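Local coordinates for BAT-2 beta-lactamase (PDB 6W5G), which catalyses the hydrolysis of beta-lactam antibiotics as a class D beta-lactamase, and so probably helps its Bacillus host to resist them, at residues G118-R122 and D123-W127; T215-L219 and T220-L224; E180-K184 and E185-F189. All blocks are in the same frame, centred on the assembly; numbering follows the deposited sequence.

Contact 1. Residues G118-R122 and D123-W127. With EDO (1,2-ethanediol), chain E.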
ATOM      1  N   GLY A 118     -10.076   5.146   8.292  1.00  9.18           N
ATOM      2  CA  GLY A 118     -10.345   4.903   6.883  1.00  9.49           C
ATOM      3  C   GLY A 118     -10.140   6.127   6.010  1.00  9.56           C
ATOM      4  O   GLY A 118      -9.559   6.029   4.925  1.00  9.63           O
ATOM      5  N   SER A 119     -10.637   7.292   6.443  1.00  9.60           N
ATOM      6  CA  SER A 119     -10.461   8.477   5.607  1.00 10.46           C
ATOM      7  C   SER A 119      -9.001   8.892   5.559  1.00  9.77           C
ATOM      8  O   SER A 119      -8.538   9.406   4.538  1.00  9.75           O
ATOM      9  CB  SER A 119     -11.342   9.638   6.082  1.00 10.80           C
ATOM     10  OG  SER A 119     -10.833  10.226   7.265  1.00 11.06           O
ATOM     11  N   ALA A 120      -8.257   8.652   6.640  1.00  9.26           N
ATOM     12  CA  ALA A 120      -6.841   8.997   6.637  1.00  9.49           C
ATOM     13  C   ALA A 120      -6.044   8.061   5.736  1.00  9.43           C
ATOM     14  O   ALA A 120      -5.011   8.461   5.186  1.00 10.25           O
ATOM     15  CB  ALA A 120      -6.286   9.005   8.064  1.00 10.17           C
ATOM     16  N   MET A 121      -6.507   6.825   5.553  1.00  8.39           N
ATOM     17  CA  MET A 121      -5.888   5.987   4.532  1.00  9.33           C
ATOM     18  C   MET A 121      -6.182   6.531   3.139  1.00 10.69           C
ATOM     19  O   MET A 121      -5.270   6.701   2.321  1.00 10.69           O
ATOM     20  CB  MET A 121      -6.336   4.529   4.663  1.00  8.46           C
ATOM     21  CG  MET A 121      -5.761   3.658   3.546  1.00  9.69           C
ATOM     22  SD  MET A 121      -6.012   1.900   3.775  1.00 10.51           S
ATOM     23  CE  MET A 121      -4.876   1.576   5.130  1.00 11.63           C
ATOM     24  N   ARG A 122      -7.453   6.827   2.859  1.00  9.75           N
ATOM     25  CA  ARG A 122      -7.849   7.290   1.530  1.00 10.32           C
ATOM     26  C   ARG A 122      -7.089   8.550   1.117  1.00 11.32           C
ATOM     27  O   ARG A 122      -6.645   8.669  -0.034  1.00 12.51           O
ATOM     28  CB  ARG A 122      -9.359   7.529   1.521  1.00 11.71           C
ATOM     29  CG  ARG A 122      -9.900   8.125   0.243  1.00 12.01           C
ATOM     30  CD  ARG A 122     -11.425   8.257   0.342  1.00 12.61           C
ATOM     31  NE  ARG A 122     -12.081   6.949   0.345  1.00 13.82           N
ATOM     32  CZ  ARG A 122     -13.341   6.741   0.716  1.00 14.53           C
ATOM     33  NH1 ARG A 122     -14.093   7.758   1.128  1.00 14.63           N
ATOM     34  NH2 ARG A 122     -13.850   5.514   0.679  1.00 15.99           N
ATOM     35  N   ASP A 123      -6.913   9.491   2.044  1.00 11.67           N
ATOM     36  CA  ASP A 123      -6.254  10.754   1.751  1.00 11.37           C
ATOM     37  C   ASP A 123      -4.812  10.811   2.238  1.00 10.41           C
ATOM     38  O   ASP A 123      -4.220  11.896   2.236  1.00 11.06           O
ATOM     39  CB  ASP A 123      -7.053  11.927   2.316  1.00 13.58           C
ATOM     40  CG  ASP A 123      -8.290  12.236   1.494  1.00 19.47           C
ATOM     41  OD1 ASP A 123      -8.233  12.060   0.262  1.00 23.92           O
ATOM     42  OD2 ASP A 123      -9.303  12.687   2.070  1.00 22.15           O
ATOM     43  N   SER A 124      -4.234   9.676   2.639  1.00  9.95           N
ATOM     44  CA  SER A 124      -2.834   9.614   3.086  1.00  9.65           C
ATOM     45  C   SER A 124      -2.532  10.684   4.136  1.00 10.28           C
ATOM     46  O   SER A 124      -1.553  11.434   4.038  1.00 11.33           O
ATOM     47  CB  SER A 124      -1.859   9.733   1.914  1.00 10.92           C
ATOM     48  OG  SER A 124      -1.993   8.663   1.011  1.00 12.61           O
ATOM     49  N   VAL A 125      -3.381  10.746   5.160  1.00 10.60           N
ATOM     50  CA  VAL A 125      -3.274  11.776   6.185  1.00  9.72           C
ATOM     51  C   VAL A 125      -2.268  11.322   7.225  1.00  9.99           C
ATOM     52  O   VAL A 125      -2.619  10.627   8.190  1.00 10.65           O
ATOM     53  CB  VAL A 125      -4.643  12.080   6.812  1.00 10.21           C
ATOM     54  CG1 VAL A 125      -4.530  13.256   7.776  1.00 11.44           C
ATOM     55  CG2 VAL A 125      -5.637  12.365   5.710  1.00 11.23           C
ATOM     56  N   ILE A 126      -1.009  11.721   7.022  1.00 10.59           N
ATOM     57  CA  ILE A 126       0.100  11.216   7.824  1.00 10.78           C
ATOM     58  C   ILE A 126      -0.133  11.468   9.310  1.00 10.95           C
ATOM     59  O   ILE A 126       0.153  10.602  10.148  1.00 10.91           O
ATOM     60  CB  ILE A 126       1.421  11.838   7.334  1.00 11.28           C
ATOM     61  CG1 ILE A 126       1.735  11.376   5.904  1.00 11.55           C
ATOM     62  CG2 ILE A 126       2.571  11.510   8.290  1.00 12.98           C
ATOM     63  CD1 ILE A 126       2.886  12.120   5.268  1.00 12.46           C
ATOM     64  N   TRP A 127      -0.658  12.650   9.663  1.00 10.79           N
ATOM     65  CA  TRP A 127      -0.753  12.988  11.084  1.00 10.88           C
ATOM     66  C   TRP A 127      -1.639  12.019  11.845  1.00  9.88           C
ATOM     67  O   TRP A 127      -1.392  11.761  13.028  1.00 10.34           O
ATOM     68  CB  TRP A 127      -1.194  14.442  11.312  1.00 11.07           C
ATOM     69  CG  TRP A 127      -2.606  14.837  10.903  1.00 10.85           C
ATOM     70  CD1 TRP A 127      -2.953  15.582   9.811  1.00 11.14           C
ATOM     71  CD2 TRP A 127      -3.842  14.557  11.602  1.00  9.93           C
ATOM     72  NE1 TRP A 127      -4.316  15.773   9.776  1.00 11.55           N
ATOM     73  CE2 TRP A 127      -4.886  15.153  10.856  1.00 10.67           C
ATOM     74  CE3 TRP A 127      -4.167  13.859  12.775  1.00 10.93           C
ATOM     75  CZ2 TRP A 127      -6.226  15.080  11.248  1.00 11.32           C
ATOM     76  CZ3 TRP A 127      -5.506  13.778  13.151  1.00 10.88           C
ATOM     77  CH2 TRP A 127      -6.515  14.399  12.395  1.00 11.70           C
TER
HETATM   78  C1  EDO E 303       0.808   9.169  -0.955  1.00 38.79           C
HETATM   79  O1  EDO E 303      -0.311   8.386  -0.542  1.00 39.23           O
HETATM   80  C2  EDO E 303       0.906   9.090  -2.468  1.00 39.21           C
HETATM   81  O2  EDO E 303      -0.237   9.685  -3.093  1.00 42.65           O
HETATM   82  O   HOH W   1     -10.559  10.741   2.950  1.00 26.46           O
HETATM   83  O   HOH W   2      -3.985   9.508  -0.762  1.00 20.76           O
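Ala120 and Val125 close the end of a helix, their CA atoms 4.5 Å apart. Val125 N bonds to Ala120 O at 2.8 Å in the carbonyl plane, on a lone pair. Ser124 N reaches Met121 O at 3.2 Å from well above that carbonyl's plane. With Ser124 at positive phi (50°), this pair of bonds defines a Schellman motif, and Val125 then serves as N-cap of the next helix. One further bond, Asp123 N to Ser119 O, continues the helical pattern.

Across the turn, Val125 CB meets Ala120 CB at 3.7 Å. Because Val125 CG2 is anti to the carbonyl carbon, it lies against Ala120 CA, also at 3.7 Å. A water donates to Ser119 O and to Asp123 OD2, which also forms a salt bridge with Arg113. Another links Arg122 O (2.9 Å) to Ser124 OG (2.8 Å).

By sequence and place, Ser124-Val125-Ile126 is probably the counterpart of the class D Ser-X-Val motif, with isoleucine in the third position. Ser124 OG is hydrogen-bonded to Lys214 and approaches an ethanediol too closely for that distance to be trusted. The chemistry implies a double restraint: backbone bonds fix the turn, while Lys214 and water hold the hydroxyl.

Contact 2. Residues T215-L219 and T220-L224. With EDO (1,2-ethanediol), chain E.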
ATOM      1  N   THR A 215      -1.385   4.209  -2.220  1.00  8.74           N
ATOM      2  CA  THR A 215      -0.279   4.967  -2.779  1.00  9.16           C
ATOM      3  C   THR A 215       0.740   5.310  -1.696  1.00  8.22           C
ATOM      4  O   THR A 215       0.447   5.298  -0.498  1.00  9.31           O
ATOM      5  CB  THR A 215      -0.794   6.277  -3.383  1.00 10.97           C
ATOM      6  OG1 THR A 215      -1.546   6.994  -2.392  1.00 11.75           O
ATOM      7  CG2 THR A 215      -1.650   6.037  -4.619  1.00 11.03           C
ATOM      8  N   GLY A 216       1.947   5.636  -2.144  1.00  8.86           N
ATOM      9  CA  GLY A 216       2.923   6.293  -1.293  1.00  9.15           C
ATOM     10  C   GLY A 216       3.819   7.171  -2.136  1.00  9.43           C
ATOM     11  O   GLY A 216       4.093   6.866  -3.302  1.00  9.95           O
ATOM     12  N   THR A 217       4.291   8.269  -1.536  1.00  9.74           N
ATOM     13  CA  THR A 217       5.167   9.226  -2.207  1.00 10.37           C
ATOM     14  C   THR A 217       6.207   9.730  -1.218  1.00 10.96           C
ATOM     15  O   THR A 217       5.897   9.976  -0.050  1.00 11.75           O
ATOM     16  CB  THR A 217       4.380  10.459  -2.705  1.00 11.60           C
ATOM     17  OG1 THR A 217       3.336  10.055  -3.593  1.00 12.60           O
ATOM     18  CG2 THR A 217       5.290  11.413  -3.467  1.00 13.21           C
ATOM     19  N   ARG A 218       7.432   9.917  -1.694  1.00 10.27           N
ATOM     20  CA  ARG A 218       8.407  10.707  -0.944  1.00 10.65           C
ATOM     21  C   ARG A 218       8.147  12.178  -1.266  1.00 11.12           C
ATOM     22  O   ARG A 218       8.413  12.630  -2.383  1.00 11.75           O
ATOM     23  CB  ARG A 218       9.825  10.284  -1.321  1.00 11.91           C
ATOM     24  CG  ARG A 218      10.898  10.998  -0.520  1.00 11.56           C
ATOM     25  CD  ARG A 218      12.275  10.377  -0.724  1.00 12.69           C
ATOM     26  NE  ARG A 218      12.709  10.497  -2.110  1.00 13.18           N
ATOM     27  CZ  ARG A 218      13.382   9.568  -2.782  1.00 12.59           C
ATOM     28  NH1 ARG A 218      13.718   8.416  -2.199  1.00 12.45           N
ATOM     29  NH2 ARG A 218      13.721   9.795  -4.047  1.00 13.06           N
ATOM     30  N   LEU A 219       7.602  12.924  -0.299  1.00 10.87           N
ATOM     31  CA  LEU A 219       7.058  14.256  -0.553  1.00 12.75           C
ATOM     32  C   LEU A 219       8.117  15.352  -0.597  1.00 14.77           C
ATOM     33  O   LEU A 219       7.770  16.510  -0.851  1.00 16.33           O
ATOM     34  CB  LEU A 219       5.986  14.595   0.484  1.00 14.05           C
ATOM     35  CG  LEU A 219       4.750  13.688   0.431  1.00 15.85           C
ATOM     36  CD1 LEU A 219       3.877  13.890   1.668  1.00 17.11           C
ATOM     37  CD2 LEU A 219       3.934  13.933  -0.842  1.00 16.35           C
ATOM     38  N   THR A 220       9.382  15.023  -0.337  1.00 14.10           N
ATOM     39  CA  THR A 220      10.456  15.986  -0.537  1.00 14.82           C
ATOM     40  C   THR A 220      10.679  16.238  -2.023  1.00 17.48           C
ATOM     41  O   THR A 220      10.471  17.353  -2.514  1.00 20.11           O
ATOM     42  CB  THR A 220      11.739  15.486   0.135  1.00 14.84           C
ATOM     43  OG1 THR A 220      12.031  14.159  -0.328  1.00 14.24           O
ATOM     44  CG2 THR A 220      11.578  15.474   1.655  1.00 15.87           C
ATOM     45  N   ASP A 221      11.080  15.206  -2.766  1.00 15.31           N
ATOM     46  CA  ASP A 221      11.406  15.368  -4.176  1.00 14.69           C
ATOM     47  C   ASP A 221      10.365  14.784  -5.120  1.00 12.64           C
ATOM     48  O   ASP A 221      10.514  14.931  -6.339  1.00 13.56           O
ATOM     49  CB  ASP A 221      12.790  14.784  -4.495  1.00 15.28           C
ATOM     50  CG  ASP A 221      12.884  13.290  -4.208  1.00 15.56           C
ATOM     51  OD1 ASP A 221      11.901  12.693  -3.716  1.00 14.31           O
ATOM     52  OD2 ASP A 221      13.954  12.704  -4.494  1.00 18.61           O
ATOM     53  N   TYR A 222       9.324  14.128  -4.603  1.00 11.44           N
ATOM     54  CA  TYR A 222       8.375  13.391  -5.445  1.00 11.85           C
ATOM     55  C   TYR A 222       9.098  12.427  -6.389  1.00 13.15           C
ATOM     56  O   TYR A 222       8.655  12.171  -7.513  1.00 14.16           O
ATOM     57  CB  TYR A 222       7.446  14.343  -6.207  1.00 14.37           C
ATOM     58  CG  TYR A 222       6.438  15.046  -5.332  1.00 15.72           C
ATOM     59  CD1 TYR A 222       6.819  16.059  -4.463  1.00 17.96           C
ATOM     60  CD2 TYR A 222       5.097  14.695  -5.379  1.00 18.31           C
ATOM     61  CE1 TYR A 222       5.886  16.704  -3.661  1.00 19.72           C
ATOM     62  CE2 TYR A 222       4.162  15.330  -4.589  1.00 19.64           C
ATOM     63  CZ  TYR A 222       4.561  16.332  -3.731  1.00 20.09           C
ATOM     64  OH  TYR A 222       3.623  16.953  -2.939  1.00 21.17           O
ATOM     65  N   GLY A 223      10.216  11.871  -5.927  1.00 11.92           N
ATOM     66  CA  GLY A 223      11.070  11.035  -6.748  1.00 11.79           C
ATOM     67  C   GLY A 223      11.007   9.571  -6.389  1.00 11.19           C
ATOM     68  O   GLY A 223      11.823   8.787  -6.892  1.00 12.58           O
ATOM     69  N   LEU A 224      10.081   9.179  -5.521  1.00  9.97           N
ATOM     70  CA  LEU A 224       9.830   7.794  -5.155  1.00  9.77           C
ATOM     71  C   LEU A 224       8.325   7.667  -4.996  1.00  9.95           C
ATOM     72  O   LEU A 224       7.703   8.456  -4.272  1.00 11.50           O
ATOM     73  CB  LEU A 224      10.527   7.425  -3.838  1.00 10.21           C
ATOM     74  CG  LEU A 224      10.042   6.146  -3.147  1.00 11.17           C
ATOM     75  CD1 LEU A 224      10.304   4.917  -4.007  1.00 12.09           C
ATOM     76  CD2 LEU A 224      10.705   6.015  -1.787  1.00 12.07           C
TER
HETATM   77  C1  EDO E 303       0.808   9.169  -0.955  1.00 38.79           C
HETATM   78  O1  EDO E 303      -0.311   8.386  -0.542  1.00 39.23           O
HETATM   79  C2  EDO E 303       0.906   9.090  -2.468  1.00 39.21           C
HETATM   80  O2  EDO E 303      -0.237   9.685  -3.093  1.00 42.65           O
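Arg218 N donates to Leu224 O at 3.0 Å and an N-H...O angle of 164°, closing the hairpin loop at its base, while a weak bond from Tyr222 N to Arg218 O spans the turn within it. Thr217 CA adds a CA-H...O contact to the same Leu224 carbonyl oxygen.

The main side-chain link is a salt bridge gripped side-on: Arg218 NE meets Asp221 OD1 at 2.8 Å, nearly in the guanidinium plane, and NH2 meets OD2 at 3.0 Å on its syn lone pair. The two flat groups are nevertheless turned 49° against each other. A bend at chi3 (63°) in the otherwise extended arginine chain carries the guanidinium back over the loop. There Leu224 CB sits over the centre of one face, 3.7 Å above the plane, and the Thr220 side chain crosses the aliphatic stem at a slant, its OG1 3.4 Å from Arg218 CG.

Asp221 OD1 has a second donor, Gly223 N at 2.9 Å, which makes an Asx turn. Gly223 N and Arg218 NE approach this oxygen from opposite faces of the carboxylate plane, so the charged pair and the backbone turn brace each other. On the tyrosine, Leu219 CD2 touches CZ at 3.8 Å and Leu219 CA lies over one ring face, while Thr217 CG2 approaches CD2.

Thr215 and Gly216 belong to what is by sequence the Lys-Thr-Gly motif, and Thr215 OG1 holds an ethanediol O1 at 2.6 Å. The loop joins antiparallel neighbours, strands 209-217 and 225-233. Beside it, Thr217 OG1 accepts from Gly248 N at the start of helix 248-261, Thr217 O accepts from Gln75 NE2, Tyr222 packs on Phe108, and Leu224 rests on Gln72 and Thr73.

Contact 3. Residues E180-K184 and E185-F189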
ATOM      1  N   GLU A 180      -0.088  -9.954  -0.888  1.00 10.86           N
ATOM      2  CA  GLU A 180      -0.646 -11.268  -1.194  1.00 10.66           C
ATOM      3  C   GLU A 180      -1.062 -12.000   0.080  1.00 11.06           C
ATOM      4  O   GLU A 180      -2.107 -12.667   0.111  1.00 11.25           O
ATOM      5  CB  GLU A 180       0.355 -12.104  -1.995  1.00 11.44           C
ATOM      6  CG  GLU A 180      -0.208 -13.472  -2.374  1.00 14.31           C
ATOM      7  CD  GLU A 180       0.729 -14.277  -3.247  1.00 19.01           C
ATOM      8  OE1 GLU A 180       1.838 -13.789  -3.541  1.00 21.50           O
ATOM      9  OE2 GLU A 180       0.358 -15.410  -3.625  1.00 21.56           O
ATOM     10  N   HIS A 181      -0.260 -11.876   1.141  1.00 10.95           N
ATOM     11  CA  HIS A 181      -0.618 -12.487   2.417  1.00 11.88           C
ATOM     12  C   HIS A 181      -1.866 -11.846   3.006  1.00 10.96           C
ATOM     13  O   HIS A 181      -2.699 -12.538   3.601  1.00 12.00           O
ATOM     14  CB  HIS A 181       0.557 -12.399   3.391  1.00 13.71           C
ATOM     15  CG  HIS A 181       1.740 -13.214   2.971  1.00 19.37           C
ATOM     16  ND1 HIS A 181       3.026 -12.909   3.355  1.00 22.88           N
ATOM     17  CD2 HIS A 181       1.832 -14.305   2.177  1.00 22.86           C
ATOM     18  CE1 HIS A 181       3.860 -13.795   2.838  1.00 24.01           C
ATOM     19  NE2 HIS A 181       3.160 -14.655   2.120  1.00 23.92           N
ATOM     20  N   LEU A 182      -2.011 -10.528   2.854  1.00 10.34           N
ATOM     21  CA  LEU A 182      -3.224  -9.865   3.313  1.00 10.83           C
ATOM     22  C   LEU A 182      -4.434 -10.322   2.509  1.00 10.50           C
ATOM     23  O   LEU A 182      -5.501 -10.603   3.079  1.00 10.13           O
ATOM     24  CB  LEU A 182      -3.049  -8.354   3.215  1.00 10.29           C
ATOM     25  CG  LEU A 182      -4.291  -7.527   3.549  1.00  9.35           C
ATOM     26  CD1 LEU A 182      -4.819  -7.856   4.941  1.00 10.38           C
ATOM     27  CD2 LEU A 182      -4.006  -6.030   3.399  1.00 10.53           C
ATOM     28  N   TYR A 183      -4.285 -10.410   1.183  1.00 10.62           N
ATOM     29  CA  TYR A 183      -5.378 -10.888   0.341  1.00 12.07           C
ATOM     30  C   TYR A 183      -5.828 -12.282   0.763  1.00 12.67           C
ATOM     31  O   TYR A 183      -7.030 -12.541   0.912  1.00 12.52           O
ATOM     32  CB  TYR A 183      -4.946 -10.892  -1.129  1.00 12.64           C
ATOM     33  CG  TYR A 183      -6.005 -11.464  -2.040  1.00 14.10           C
ATOM     34  CD1 TYR A 183      -7.021 -10.662  -2.547  1.00 15.79           C
ATOM     35  CD2 TYR A 183      -6.014 -12.813  -2.365  1.00 15.55           C
ATOM     36  CE1 TYR A 183      -8.003 -11.189  -3.362  1.00 17.46           C
ATOM     37  CE2 TYR A 183      -6.983 -13.343  -3.176  1.00 16.70           C
ATOM     38  CZ  TYR A 183      -7.976 -12.530  -3.675  1.00 17.39           C
ATOM     39  OH  TYR A 183      -8.958 -13.053  -4.489  1.00 20.31           O
ATOM     40  N   LYS A 184      -4.875 -13.204   0.930  1.00 12.02           N
ATOM     41  CA  LYS A 184      -5.172 -14.581   1.306  1.00 12.56           C
ATOM     42  C   LYS A 184      -5.446 -14.749   2.792  1.00 13.11           C
ATOM     43  O   LYS A 184      -5.850 -15.841   3.209  1.00 14.69           O
ATOM     44  CB  LYS A 184      -4.008 -15.488   0.901  1.00 13.40           C
ATOM     45  CG  LYS A 184      -3.767 -15.485  -0.588  1.00 15.48           C
ATOM     46  CD  LYS A 184      -2.659 -16.429  -0.995  1.00 18.71           C
ATOM     47  CE  LYS A 184      -2.568 -16.523  -2.511  1.00 21.11           C
ATOM     48  NZ  LYS A 184      -1.343 -17.251  -2.942  1.00 23.82           N
ATOM     49  N   GLU A 185      -5.242 -13.698   3.585  1.00 13.57           N
ATOM     50  CA  GLU A 185      -5.429 -13.742   5.037  1.00 13.92           C
ATOM     51  C   GLU A 185      -4.513 -14.770   5.697  1.00 15.66           C
ATOM     52  O   GLU A 185      -4.866 -15.419   6.688  1.00 17.38           O
ATOM     53  CB  GLU A 185      -6.901 -13.874   5.427  1.00 14.63           C
ATOM     54  CG  GLU A 185      -7.675 -12.769   4.733  1.00 14.77           C
ATOM     55  CD  GLU A 185      -9.081 -12.578   5.214  1.00 15.33           C
ATOM     56  OE1 GLU A 185      -9.535 -13.300   6.133  1.00 15.52           O
ATOM     57  OE2 GLU A 185      -9.738 -11.686   4.651  1.00 16.89           O
ATOM     58  N   ASP A 186      -3.319 -14.900   5.125  1.00 16.02           N
ATOM     59  CA  ASP A 186      -2.203 -15.639   5.711  1.00 18.83           C
ATOM     60  C   ASP A 186      -1.312 -14.676   6.498  1.00 17.50           C
ATOM     61  O   ASP A 186      -0.119 -14.527   6.232  1.00 19.28           O
ATOM     62  CB  ASP A 186      -1.401 -16.329   4.611  1.00 21.43           C
ATOM     63  CG  ASP A 186      -2.173 -17.437   3.922  1.00 27.71           C
ATOM     64  OD1 ASP A 186      -3.021 -18.085   4.578  1.00 31.30           O
ATOM     65  OD2 ASP A 186      -1.919 -17.665   2.716  1.00 28.78           O
ATOM     66  N   LEU A 187      -1.924 -13.993   7.455  1.00 15.54           N
ATOM     67  CA  LEU A 187      -1.239 -13.118   8.393  1.00 13.63           C
ATOM     68  C   LEU A 187      -1.817 -13.387   9.769  1.00 13.76           C
ATOM     69  O   LEU A 187      -2.962 -13.840   9.888  1.00 16.23           O
ATOM     70  CB  LEU A 187      -1.479 -11.640   8.052  1.00 13.89           C
ATOM     71  CG  LEU A 187      -0.807 -11.103   6.790  1.00 13.15           C
ATOM     72  CD1 LEU A 187      -1.289  -9.690   6.499  1.00 14.08           C
ATOM     73  CD2 LEU A 187       0.720 -11.158   6.888  1.00 13.48           C
ATOM     74  N   PRO A 188      -1.068 -13.094  10.829  1.00 13.30           N
ATOM     75  CA  PRO A 188      -1.565 -13.376  12.185  1.00 14.42           C
ATOM     76  C   PRO A 188      -2.466 -12.295  12.765  1.00 15.15           C
ATOM     77  O   PRO A 188      -2.312 -11.915  13.929  1.00 17.29           O
ATOM     78  CB  PRO A 188      -0.278 -13.525  13.004  1.00 16.59           C
ATOM     79  CG  PRO A 188       0.717 -12.685  12.296  1.00 17.22           C
ATOM     80  CD  PRO A 188       0.332 -12.636  10.829  1.00 15.30           C
ATOM     81  N   PHE A 189      -3.411 -11.795  11.980  1.00 13.19           N
ATOM     82  CA  PHE A 189      -4.415 -10.855  12.458  1.00 12.18           C
ATOM     83  C   PHE A 189      -5.780 -11.532  12.459  1.00 12.66           C
ATOM     84  O   PHE A 189      -6.007 -12.508  11.740  1.00 13.64           O
ATOM     85  CB  PHE A 189      -4.477  -9.611  11.556  1.00 11.84           C
ATOM     86  CG  PHE A 189      -3.202  -8.815  11.538  1.00 11.86           C
ATOM     87  CD1 PHE A 189      -2.839  -8.037  12.627  1.00 11.44           C
ATOM     88  CD2 PHE A 189      -2.367  -8.842  10.426  1.00 12.77           C
ATOM     89  CE1 PHE A 189      -1.666  -7.297  12.614  1.00 11.91           C
ATOM     90  CE2 PHE A 189      -1.191  -8.115  10.406  1.00 12.12           C
ATOM     91  CZ  PHE A 189      -0.833  -7.344  11.511  1.00 12.28           C
TER
HETATM   92  O   HOH W   3      -6.048 -18.021   4.704  1.00 35.97           O
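Asp186 N bonds to His181 O at 2.9 Å, and Glu185 N reaches Leu182 O in a weak bond of 3.1 Å; with Glu185 at positive phi (60°), these two bonds make a Schellman motif that ends helix 172-184. The first of them lies in the plane of the His181 carbonyl, but is bent at the hydrogen, with an N-H...O angle of 135°.

The Glu185 side chain can be followed outward from this reversal. Glu185 CB sits 3.1 Å from Lys184 O, close beside the preceding peptide. Glu185 CG, anti to the carbonyl carbon (chi1 -53°), comes within 3.5 Å of Leu182 O, the acceptor of the residue's own N-H. The extended chain then carries the carboxylate to helix 191-200: OE1 forms a salt bridge with Lys191 NZ, and OE2 is shared by Lys195 and Lys198. Since Lys198 NZ also donates to Leu182 O, one lysine ties both the carbonyl at the helix end and the glutamate beyond it. Three ammonium groups around one carboxylate would be expected to stabilise its negative charge.

Past the turn, Leu187 folds back against the helix. Its CD1 branch lies 3.7 Å from Leu182 CA, and its CD2 branch meets His181 CB at the same distance; Met194 also packs on Leu187. On the outer surface, Lys184 CB passes 3.5 Å from Asp186 OD2, but the lysine tip runs the other way along its helix, where NZ donates to the anti lone pair of Glu180 OE2 at 2.6 Å.

How the contacts relate
Contacts 1 and 2 are partly buried and meet each other: Ser124 OG lies 3.8 Å from Thr215 OG1, Ile126 CD1 packs on Leu219 CD1 at 4.1 Å, and one ethanediol touches both. They thus bring a helix end and strand 209-217 together at the probable active-site cleft. Contact 3 is a surface contact, its centre about 22 Å from that of contact 1 and 27 Å from that of contact 2, which lies across the chain's centre. Contacts 1 and 3 share the Schellman backbone but differ in emphasis: contact 1 adds a serine hydroxyl tied to Lys214, besides one salt bridge, whereas in contact 3 lysines gather round glutamates. Contact 2 instead locks a hairpin with an arginine-aspartate pair.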